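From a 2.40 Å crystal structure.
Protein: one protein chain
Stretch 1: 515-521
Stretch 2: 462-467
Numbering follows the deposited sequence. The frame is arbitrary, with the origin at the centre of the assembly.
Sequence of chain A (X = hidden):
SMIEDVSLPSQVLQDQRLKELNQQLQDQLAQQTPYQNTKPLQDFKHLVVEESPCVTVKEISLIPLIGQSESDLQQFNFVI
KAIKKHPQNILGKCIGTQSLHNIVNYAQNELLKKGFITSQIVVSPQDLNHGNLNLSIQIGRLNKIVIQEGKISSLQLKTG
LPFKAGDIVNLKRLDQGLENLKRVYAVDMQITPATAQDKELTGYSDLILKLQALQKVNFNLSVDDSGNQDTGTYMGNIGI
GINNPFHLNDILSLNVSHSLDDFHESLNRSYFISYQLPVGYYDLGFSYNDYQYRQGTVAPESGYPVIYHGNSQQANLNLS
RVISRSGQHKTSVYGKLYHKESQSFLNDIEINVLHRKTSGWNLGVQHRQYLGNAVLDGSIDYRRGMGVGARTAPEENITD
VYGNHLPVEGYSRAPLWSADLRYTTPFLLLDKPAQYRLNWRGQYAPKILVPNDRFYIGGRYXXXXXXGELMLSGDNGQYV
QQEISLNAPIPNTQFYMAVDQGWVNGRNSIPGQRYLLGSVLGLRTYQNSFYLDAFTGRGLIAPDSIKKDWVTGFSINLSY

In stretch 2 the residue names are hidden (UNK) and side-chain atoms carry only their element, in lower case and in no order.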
# COMPACT_ATOMS: atom_id res chain seq x y z
N TYR A 515 20.94 4.05 20.05
CA TYR A 515 20.30 2.74 19.96
C TYR A 515 19.24 2.57 21.04
O TYR A 515 19.44 2.97 22.19
CB TYR A 515 21.33 1.62 20.06
CG TYR A 515 20.74 0.24 19.86
CD1 TYR A 515 20.47 -0.24 18.59
CD2 TYR A 515 20.45 -0.58 20.95
CE1 TYR A 515 19.94 -1.49 18.39
CE2 TYR A 515 19.91 -1.84 20.76
CZ TYR A 515 19.65 -2.29 19.48
OH TYR A 515 19.12 -3.54 19.27
N LEU A 516 18.12 1.96 20.65
CA LEU A 516 17.05 1.62 21.57
C LEU A 516 16.60 0.19 21.30
O LEU A 516 16.54 -0.25 20.15
CB LEU A 516 15.85 2.56 21.43
CG LEU A 516 15.98 3.96 22.03
CD1 LEU A 516 14.75 4.80 21.74
CD2 LEU A 516 16.25 3.88 23.52
N LEU A 517 16.29 -0.54 22.37
CA LEU A 517 15.76 -1.89 22.28
C LEU A 517 14.65 -2.02 23.31
O LEU A 517 14.90 -1.94 24.52
CB LEU A 517 16.84 -2.94 22.52
CG LEU A 517 16.35 -4.39 22.60
CD1 LEU A 517 16.00 -4.93 21.22
CD2 LEU A 517 17.36 -5.29 23.29
N GLY A 518 13.42 -2.23 22.84
CA GLY A 518 12.29 -2.42 23.72
C GLY A 518 11.56 -3.71 23.42
O GLY A 518 11.73 -4.30 22.35
N SER A 519 10.75 -4.18 24.37
CA SER A 519 9.98 -5.39 24.18
C SER A 519 8.58 -5.19 24.74
O SER A 519 8.38 -4.43 25.69
CB SER A 519 10.65 -6.60 24.85
OG SER A 519 10.04 -7.81 24.42
N VAL A 520 7.61 -5.87 24.13
CA VAL A 520 6.20 -5.69 24.44
C VAL A 520 5.52 -7.06 24.45
O VAL A 520 5.79 -7.90 23.60
CB VAL A 520 5.52 -4.74 23.44
CG1 VAL A 520 4.02 -4.99 23.36
CG2 VAL A 520 5.79 -3.30 23.83
N LEU A 521 4.64 -7.27 25.43
CA LEU A 521 3.80 -8.45 25.51
C LEU A 521 2.36 -8.01 25.75
O LEU A 521 2.11 -7.20 26.65
CB LEU A 521 4.26 -9.40 26.62
CG LEU A 521 3.50 -10.71 26.79
CD1 LEU A 521 3.75 -11.64 25.61
CD2 LEU A 521 3.86 -11.38 28.10
N UNK A 462 7.52 4.17 17.15
CA UNK A 462 8.87 3.96 16.64
C UNK A 462 9.58 2.81 17.30
O UNK A 462 9.98 1.88 16.60
c UNK A 462 9.70 5.26 16.81
o UNK A 462 9.47 5.89 18.04
N UNK A 463 9.75 2.83 18.63
CA UNK A 463 10.26 1.67 19.36
C UNK A 463 9.38 1.37 20.56
O UNK A 463 9.41 2.09 21.56
c UNK A 463 11.72 1.90 19.81
c UNK A 463 12.26 0.63 20.45
c UNK A 463 12.56 2.35 18.64
N UNK A 464 8.60 0.29 20.50
CA UNK A 464 7.67 -0.01 21.58
C UNK A 464 8.41 -0.42 22.85
O UNK A 464 9.57 -0.85 22.82
n UNK A 464 5.50 -2.43 18.73
n UNK A 464 3.88 -4.01 18.31
c UNK A 464 5.51 -0.58 20.35
c UNK A 464 4.72 -1.72 19.75
c UNK A 464 6.68 -1.10 21.17
n UNK A 464 5.87 -4.07 17.17
c UNK A 464 5.08 -3.50 18.07
N UNK A 465 7.73 -0.29 23.99
CA UNK A 465 8.34 -0.49 25.28
C UNK A 465 8.90 0.77 25.91
O UNK A 465 9.39 0.71 27.04
N UNK A 466 8.83 1.90 25.22
CA UNK A 466 9.31 3.18 25.72
C UNK A 466 8.16 4.17 25.76
O UNK A 466 7.30 4.17 24.87
c UNK A 466 12.62 3.34 26.10
c UNK A 466 10.46 3.72 24.86
c UNK A 466 13.33 1.30 24.39
c UNK A 466 11.76 2.99 25.06
c UNK A 466 13.81 2.68 26.28
c UNK A 466 12.14 1.97 24.21
c UNK A 466 14.17 1.65 25.43
N UNK A 467 8.15 5.01 26.80
CA UNK A 467 7.01 5.90 27.04
C UNK A 467 6.98 7.04 26.03
O UNK A 467 5.90 7.58 25.73
c UNK A 467 8.43 6.98 28.85
c UNK A 467 7.06 6.46 28.46
o UNK A 467 8.91 6.60 29.94
o UNK A 467 9.02 7.78 28.07

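Position 462 carries two side-chain atoms, one carbon and then one oxygen. The oxygen of position 462 stays 6.5 Å from CD1 of Leu516, its nearest approach, and takes no part in the contact. A single carbon ending in an oxygen is a hydroxymethyl group, so the residue is Ser462.

Position 463 has three side-chain carbons, one of them bonded to the other two. Its CA-to-CB bond points toward the strand, and one of the two terminal carbons of position 463 lies 4.2 Å from CB of Leu516, an apolar contact, and 3.9 Å from N of Gly518. Branching at CB without any heteroatom identifies Val463, with chi1 t (-175°).

At position 464 the side chain runs through three carbons to a nitrogen, then to a carbon bearing two more nitrogens. CA-to-CB points sideways, yet CB of position 464 lies 3.6 Å from CG2 of Val520, so the base of the chain packs on the strand. The terminal group is a guanidinium, and the residue is Arg464. All three guanidinium nitrogens are hydrogen-bonded elsewhere in the structure.

Position 465 has no side-chain atoms. Its CA and CA of Gly518 are 4.7 Å apart, the nearest CA pairing of the two stretches. An ideal CB at position 465 would sit tightly, 3.1 Å from N of Ser519. The phi/psi of 92/-3 would also jam a CB against the preceding carbonyl oxygen, which by itself calls for glycine: it is Gly465.

Position 466 shows one carbon leading to a ring of six carbons, with no oxygen attached. The CA-to-CB bond points sideways, but the ring end comes nearer to the strand. CD2 of Leu516 lies over one face, 4.0 Å from the ring centroid of position 466 and 28° off the normal, a CH-pi contact; the same methyl is 3.6 Å from a ring carbon of position 466. N of Gly518 is at the ring edge, 3.9 Å from another ring carbon of position 466. The bare ring defines Phe466.

Position 467 has two carbons, the second carrying two oxygens, and is out of reach of stretch 1. This carboxylate on a short stem is Asp467.

The contact is a type II turn, Val463 to Phe466, packed against a strand, with 364 Å² buried in total and no hydrogen bond across it. Leu516 and Val520 direct CA-to-CB toward the turn, while Leu517 and Ser519 direct theirs away. Between the two inward side chains, Gly518 leaves room for the turn backbone: CA of Gly518 makes a CA-H...O contact with O of Arg464 at 3.3 Å (146° at H), and an ideal CB of Gly518 would clash with O of Arg464 at 2.0 Å.

Stretch 2 (462-467) SVRGFD
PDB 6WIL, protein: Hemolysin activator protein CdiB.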